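Local coordinates for protein proline iminopeptidase (Streptomyces halstedii, PDB 3WMR) that hydrolyses amide bonds with an alpha/beta-hydrolase fold, is thought to act on polyketide substrates, and probably releases N-terminal proline from peptides, at residues A163-L168 and R196-R201; E190-M195 and A215-I220. All blocks are in the same frame, centred on the assembly; numbering follows the deposited sequence.

Interaction 1 of 2, residues A163-L168 and R196-R201; sequences ARLRAL and RAFYDR
In the helical cap that this alpha/beta hydrolase carries between strands 143-149 and 258-263, Leu-165 on helix 155-166 packs against Phe-198 on helix 189-202. The two side chains cross at about a right angle. Leu-165 touches with its CB, 3.8 Å from Phe-198 CE2, and with one methyl, CD1, 4.0 Å from Phe-198 CZ, so two neighbouring ring carbons take up the contact. Phe-198 gets there because its CG stands anti to the backbone N (chi1 -179°), which sends the ring out from the helix across the gap. A broad, flat apolar group is suited to this place, since Phe-236 and His-202 also meet the same ring, and the side chain comes within about 8 Å of that of the predicted proton donor His-293. Farther back, Arg-166 lays the aliphatic part of its chain beside the phenylalanine, CG lying 4.3 Å from Phe-198 CD2, while its charged end turns to a salt bridge with Glu-181.

A polar contact lies at the more open end of the interface. Arg-201, extended from CG to NE, reaches the loop after helix 155-166, where its NH1 donates to the carbonyl O of Leu-168 (3.0 Å, N-H...O 160°). The oxygen lies close to the guanidinium plane, but the donor stands well above the plane of the carbonyl group, away from its lone-pair directions; the bond is fairly straight at the hydrogen and tilted at the acceptor. The length of an arginine suits this place, carrying a positively charged donor across to a backbone carbonyl. Helix 171-183 lies against both partners, Leu-177 touching Arg-166 and Val-173 touching Ala-197.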
loop_
_atom_site.group_PDB
_atom_site.type_symbol
_atom_site.label_atom_id
_atom_site.label_comp_id
_atom_site.label_asym_id
_atom_site.label_seq_id
_atom_site.Cartn_x
_atom_site.Cartn_y
_atom_site.Cartn_z
ATOM N N ALA A 163 -14.665 -5.279 -11.874
ATOM C CA ALA A 163 -15.629 -5.882 -12.788
ATOM C C ALA A 163 -15.373 -5.407 -14.218
ATOM O O ALA A 163 -15.459 -6.187 -15.162
ATOM C CB ALA A 163 -17.058 -5.547 -12.357
ATOM N N ARG A 164 -15.024 -4.137 -14.376
ATOM C CA ARG A 164 -14.724 -3.597 -15.693
ATOM C C ARG A 164 -13.478 -4.271 -16.289
ATOM O O ARG A 164 -13.493 -4.768 -17.424
ATOM C CB ARG A 164 -14.540 -2.079 -15.611
ATOM C CG ARG A 164 -14.600 -1.385 -16.956
ATOM C CD ARG A 164 -14.466 0.135 -16.824
ATOM N NE ARG A 164 -13.202 0.521 -16.194
ATOM C CZ ARG A 164 -12.005 0.483 -16.786
ATOM N NH1 ARG A 164 -11.865 0.060 -18.036
ATOM N NH2 ARG A 164 -10.930 0.856 -16.104
ATOM N N LEU A 165 -12.416 -4.330 -15.500
ATOM C CA LEU A 165 -11.148 -4.937 -15.953
ATOM C C LEU A 165 -11.289 -6.427 -16.216
ATOM O O LEU A 165 -10.701 -6.963 -17.173
ATOM C CB LEU A 165 -10.055 -4.716 -14.904
ATOM C CG LEU A 165 -9.683 -3.257 -14.626
ATOM C CD1 LEU A 165 -8.611 -3.229 -13.547
ATOM C CD2 LEU A 165 -9.221 -2.554 -15.895
ATOM N N ARG A 166 -12.075 -7.093 -15.368
ATOM C CA ARG A 166 -12.295 -8.528 -15.479
ATOM C C ARG A 166 -13.063 -8.872 -16.755
ATOM O O ARG A 166 -12.764 -9.876 -17.391
ATOM C CB ARG A 166 -13.018 -9.083 -14.246
ATOM C CG ARG A 166 -12.141 -9.237 -13.005
ATOM C CD ARG A 166 -13.001 -9.430 -11.743
ATOM N NE ARG A 166 -13.845 -10.629 -11.849
ATOM C CZ ARG A 166 -13.956 -11.592 -10.935
ATOM N NH1 ARG A 166 -13.316 -11.514 -9.782
ATOM N NH2 ARG A 166 -14.745 -12.638 -11.167
ATOM N N ALA A 167 -14.027 -8.028 -17.126
ATOM C CA ALA A 167 -14.734 -8.144 -18.414
ATOM C C ALA A 167 -13.826 -8.022 -19.654
ATOM O O ALA A 167 -14.252 -8.356 -20.755
ATOM C CB ALA A 167 -15.856 -7.105 -18.497
ATOM N N LEU A 168 -12.609 -7.502 -19.490
ATOM C CA LEU A 168 -11.626 -7.421 -20.599
ATOM C C LEU A 168 -10.684 -8.625 -20.647
ATOM O O LEU A 168 -9.857 -8.739 -21.557
ATOM C CB LEU A 168 -10.813 -6.125 -20.502
ATOM C CG LEU A 168 -11.627 -4.835 -20.645
ATOM C CD1 LEU A 168 -10.820 -3.632 -20.188
ATOM C CD2 LEU A 168 -12.111 -4.645 -22.083
ATOM N N ARG A 196 -3.784 -15.002 -12.339
ATOM C CA ARG A 196 -2.519 -14.551 -12.936
ATOM C C ARG A 196 -2.696 -13.806 -14.244
ATOM O O ARG A 196 -1.956 -12.875 -14.532
ATOM C CB ARG A 196 -1.579 -15.738 -13.145
ATOM C CG ARG A 196 -0.954 -16.209 -11.848
ATOM C CD ARG A 196 0.329 -15.456 -11.601
ATOM N NE ARG A 196 1.231 -15.765 -12.702
ATOM C CZ ARG A 196 2.172 -14.962 -13.172
ATOM N NH1 ARG A 196 2.374 -13.771 -12.644
ATOM N NH2 ARG A 196 2.911 -15.366 -14.190
ATOM N N ALA A 197 -3.673 -14.206 -15.041
ATOM C CA ALA A 197 -4.034 -13.406 -16.190
ATOM C C ALA A 197 -4.402 -11.961 -15.777
ATOM O O ALA A 197 -4.160 -11.034 -16.539
ATOM C CB ALA A 197 -5.176 -14.059 -16.963
ATOM N N PHE A 198 -4.972 -11.762 -14.582
ATOM C CA PHE A 198 -5.288 -10.391 -14.105
ATOM C C PHE A 198 -4.025 -9.739 -13.559
ATOM O O PHE A 198 -3.714 -8.613 -13.912
ATOM C CB PHE A 198 -6.406 -10.399 -13.032
ATOM C CG PHE A 198 -6.796 -9.024 -12.520
ATOM C CD1 PHE A 198 -6.048 -8.383 -11.531
ATOM C CD2 PHE A 198 -7.945 -8.394 -12.993
ATOM C CE1 PHE A 198 -6.429 -7.134 -11.049
ATOM C CE2 PHE A 198 -8.325 -7.148 -12.516
ATOM C CZ PHE A 198 -7.577 -6.527 -11.538
ATOM N N TYR A 199 -3.285 -10.457 -12.717
ATOM C CA TYR A 199 -2.114 -9.878 -12.056
ATOM C C TYR A 199 -1.077 -9.463 -13.096
ATOM O O TYR A 199 -0.506 -8.376 -13.004
ATOM C CB TYR A 199 -1.494 -10.839 -11.025
ATOM C CG TYR A 199 -2.118 -10.804 -9.616
ATOM C CD1 TYR A 199 -3.491 -10.868 -9.433
ATOM C CD2 TYR A 199 -1.314 -10.767 -8.483
ATOM C CE1 TYR A 199 -4.055 -10.839 -8.146
ATOM C CE2 TYR A 199 -1.855 -10.767 -7.199
ATOM C CZ TYR A 199 -3.224 -10.800 -7.038
ATOM O OH TYR A 199 -3.732 -10.806 -5.768
ATOM N N ASP A 200 -0.860 -10.318 -14.095
ATOM C CA ASP A 200 0.115 -10.036 -15.148
ATOM C C ASP A 200 -0.215 -8.754 -15.909
ATOM O O ASP A 200 0.670 -8.170 -16.507
ATOM C CB ASP A 200 0.225 -11.196 -16.152
ATOM C CG ASP A 200 0.705 -12.496 -15.521
ATOM O OD1 ASP A 200 1.251 -12.484 -14.401
ATOM O OD2 ASP A 200 0.544 -13.558 -16.160
ATOM N N ARG A 201 -1.473 -8.296 -15.891
ATOM C CA ARG A 201 -1.803 -7.045 -16.580
ATOM C C ARG A 201 -1.769 -5.839 -15.662
ATOM O O ARG A 201 -1.292 -4.754 -16.054
ATOM C CB ARG A 201 -3.189 -7.103 -17.209
ATOM C CG ARG A 201 -3.330 -8.103 -18.337
ATOM C CD ARG A 201 -4.732 -8.023 -18.912
ATOM N NE ARG A 201 -4.977 -9.016 -19.960
ATOM C CZ ARG A 201 -6.091 -9.077 -20.676
ATOM N NH1 ARG A 201 -7.078 -8.211 -20.466
ATOM N NH2 ARG A 201 -6.233 -10.019 -21.594
#

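Interaction 2 of 2, residues E190-M195 and A215-I220; sequences EYFHAM and ATFMEI
The ring of Phe-217 presents its edge to Phe-192, whose CE2 lies near the Phe-217 plane and 3.9 Å from its CZ, and one face of the Phe-192 ring carries the methyl CE of Met-195, 4.0 Å above the plane and displaced toward the rim. Trp-209 also meets the Phe-217 ring, at about 60° between planes. This is an aromatic contact between two helices of the cap, 189-202 and 211-222, whose backbones stay far apart: the nearest CA atoms, those of Phe-192 and Phe-217, are separated by 13.0 Å. Side chains as long as phenylalanine are suited to bridging such a gap, and the two rings advance from opposite directions. A first torsion near trans in each (-167° in Phe-192, -159° in Phe-217) swings both rings away from their own helix toward the partner.

Met-195 sits one turn after Phe-192 on the same helix, so its flexible thioether chain can fold over the phenylalanine and also bring CE up to Phe-217. With an alanine in place of Phe-192, the end of the Phe-217 ring is likely to lose its main partner across this gap, and the Met-195 methyl the face it rests on. On the far helix, Thr-216 hydrogen-bonds to Thr-59 and to the backbone of Tyr-62, joining the cap to the loop after strand 49-52. Beyond the closest pair, Phe-217 CE2 also lies 4.0 Å from Phe-192 CE2 and 4.1 Å from Phe-192 CZ.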
loop_
_atom_site.group_PDB
_atom_site.type_symbol
_atom_site.label_atom_id
_atom_site.label_comp_id
_atom_site.label_asym_id
_atom_site.label_seq_id
_atom_site.Cartn_x
_atom_site.Cartn_y
_atom_site.Cartn_z
ATOM N N GLU A 190 -6.152 -23.962 -10.603
ATOM C CA GLU A 190 -6.848 -23.411 -11.748
ATOM C C GLU A 190 -7.342 -21.966 -11.519
ATOM O O GLU A 190 -7.299 -21.140 -12.427
ATOM C CB GLU A 190 -8.020 -24.320 -12.080
ATOM C CG GLU A 190 -8.680 -24.008 -13.394
ATOM C CD GLU A 190 -9.799 -24.969 -13.683
ATOM O OE1 GLU A 190 -10.893 -24.836 -13.075
ATOM O OE2 GLU A 190 -9.565 -25.865 -14.517
ATOM N N TYR A 191 -7.824 -21.658 -10.320
ATOM C CA TYR A 191 -8.178 -20.266 -10.020
ATOM C C TYR A 191 -6.931 -19.381 -10.068
ATOM O O TYR A 191 -6.958 -18.269 -10.608
ATOM C CB TYR A 191 -8.812 -20.147 -8.655
ATOM C CG TYR A 191 -9.271 -18.745 -8.351
ATOM C CD1 TYR A 191 -10.387 -18.215 -8.976
ATOM C CD2 TYR A 191 -8.574 -17.944 -7.459
ATOM C CE1 TYR A 191 -10.816 -16.923 -8.706
ATOM C CE2 TYR A 191 -8.992 -16.652 -7.174
ATOM C CZ TYR A 191 -10.121 -16.144 -7.800
ATOM O OH TYR A 191 -10.556 -14.864 -7.530
ATOM N N PHE A 192 -5.841 -19.899 -9.506
ATOM C CA PHE A 192 -4.589 -19.163 -9.411
ATOM C C PHE A 192 -4.056 -18.724 -10.768
ATOM O O PHE A 192 -3.566 -17.616 -10.906
ATOM C CB PHE A 192 -3.518 -19.974 -8.672
ATOM C CG PHE A 192 -2.324 -19.159 -8.286
ATOM C CD1 PHE A 192 -1.334 -18.871 -9.216
ATOM C CD2 PHE A 192 -2.210 -18.639 -7.007
ATOM C CE1 PHE A 192 -0.250 -18.089 -8.878
ATOM C CE2 PHE A 192 -1.118 -17.859 -6.660
ATOM C CZ PHE A 192 -0.137 -17.585 -7.600
ATOM N N HIS A 193 -4.136 -19.588 -11.771
ATOM C CA HIS A 193 -3.662 -19.210 -13.098
ATOM C C HIS A 193 -4.613 -18.251 -13.836
ATOM O O HIS A 193 -4.159 -17.431 -14.633
ATOM C CB HIS A 193 -3.280 -20.463 -13.890
ATOM C CG HIS A 193 -2.068 -21.140 -13.323
ATOM N ND1 HIS A 193 -0.811 -20.572 -13.374
ATOM C CD2 HIS A 193 -1.930 -22.291 -12.623
ATOM C CE1 HIS A 193 0.055 -21.359 -12.759
ATOM N NE2 HIS A 193 -0.599 -22.411 -12.297
ATOM N N ALA A 194 -5.912 -18.320 -13.541
ATOM C CA ALA A 194 -6.857 -17.302 -14.011
ATOM C C ALA A 194 -6.583 -15.941 -13.328
ATOM O O ALA A 194 -6.544 -14.909 -13.987
ATOM C CB ALA A 194 -8.289 -17.751 -13.764
ATOM N N MET A 195 -6.356 -15.969 -12.017
ATOM C CA MET A 195 -5.950 -14.782 -11.246
ATOM C C MET A 195 -4.680 -14.154 -11.822
ATOM O O MET A 195 -4.534 -12.933 -11.821
ATOM C CB MET A 195 -5.706 -15.171 -9.783
ATOM C CG MET A 195 -5.430 -14.014 -8.834
ATOM S SD MET A 195 -4.492 -14.528 -7.378
ATOM C CE MET A 195 -2.860 -14.576 -8.129
ATOM N N ALA A 215 8.708 -12.099 -2.154
ATOM C CA ALA A 215 8.928 -12.129 -0.716
ATOM C C ALA A 215 7.650 -11.763 0.036
ATOM O O ALA A 215 7.215 -12.496 0.933
ATOM C CB ALA A 215 10.069 -11.215 -0.320
ATOM N N THR A 216 7.034 -10.646 -0.341
ATOM C CA THR A 216 5.802 -10.212 0.328
ATOM C C THR A 216 4.649 -11.203 0.088
ATOM O O THR A 216 3.913 -11.554 1.029
ATOM C CB THR A 216 5.419 -8.767 -0.074
ATOM O OG1 THR A 216 6.171 -7.839 0.721
ATOM C CG2 THR A 216 3.951 -8.486 0.166
ATOM N N PHE A 217 4.479 -11.618 -1.166
ATOM C CA PHE A 217 3.471 -12.610 -1.556
ATOM C C PHE A 217 3.497 -13.869 -0.666
ATOM O O PHE A 217 2.445 -14.362 -0.244
ATOM C CB PHE A 217 3.649 -12.987 -3.032
ATOM C CG PHE A 217 2.423 -13.584 -3.652
ATOM C CD1 PHE A 217 1.391 -12.766 -4.105
ATOM C CD2 PHE A 217 2.271 -14.965 -3.748
ATOM C CE1 PHE A 217 0.241 -13.318 -4.655
ATOM C CE2 PHE A 217 1.125 -15.518 -4.302
ATOM C CZ PHE A 217 0.115 -14.697 -4.760
ATOM N N MET A 218 4.699 -14.367 -0.356
ATOM C CA MET A 218 4.857 -15.549 0.494
ATOM C C MET A 218 4.641 -15.260 1.978
ATOM O O MET A 218 4.257 -16.159 2.725
ATOM C CB MET A 218 6.233 -16.199 0.284
ATOM C CG MET A 218 6.414 -16.838 -1.100
ATOM S SD MET A 218 5.155 -18.064 -1.538
ATOM C CE MET A 218 5.291 -19.204 -0.158
ATOM N N GLU A 219 4.895 -14.026 2.417
ATOM C CA GLU A 219 4.565 -13.642 3.793
ATOM C C GLU A 219 3.054 -13.671 4.006
ATOM O O GLU A 219 2.571 -14.029 5.091
ATOM C CB GLU A 219 5.121 -12.263 4.137
ATOM C CG GLU A 219 6.637 -12.194 4.239
ATOM C CD GLU A 219 7.182 -12.679 5.578
ATOM O OE1 GLU A 219 6.480 -12.609 6.610
ATOM O OE2 GLU A 219 8.342 -13.128 5.604
ATOM N N ILE A 220 2.310 -13.302 2.969
ATOM C CA ILE A 220 0.847 -13.352 3.011
ATOM C C ILE A 220 0.356 -14.808 3.074
ATOM O O ILE A 220 -0.520 -15.161 3.885
ATOM C CB ILE A 220 0.240 -12.606 1.809
ATOM C CG1 ILE A 220 0.616 -11.112 1.872
ATOM C CG2 ILE A 220 -1.274 -12.751 1.804
ATOM C CD1 ILE A 220 0.243 -10.304 0.648
#

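Followed from the N terminus, the chain leaves strand 143-149, runs through helix 155-166 and then helix 171-183, and closes its first loop, 27 residues long, when 196-201 returns to 163-168. Before that return it has already passed 190-195, whose partner 215-220 comes later and closes a loop of 19 residues; the two loops therefore cross. Helix 189-202 serves both: its 196-201 segment meets helix 155-166 and its 190-195 segment helix 211-222. The contacts, with centres 15 Å apart, also touch through Tyr-199 CE2 and Phe-217 CE1 at 4.2 Å, so three cap helices are joined in series before strand 258-263 resumes the sheet.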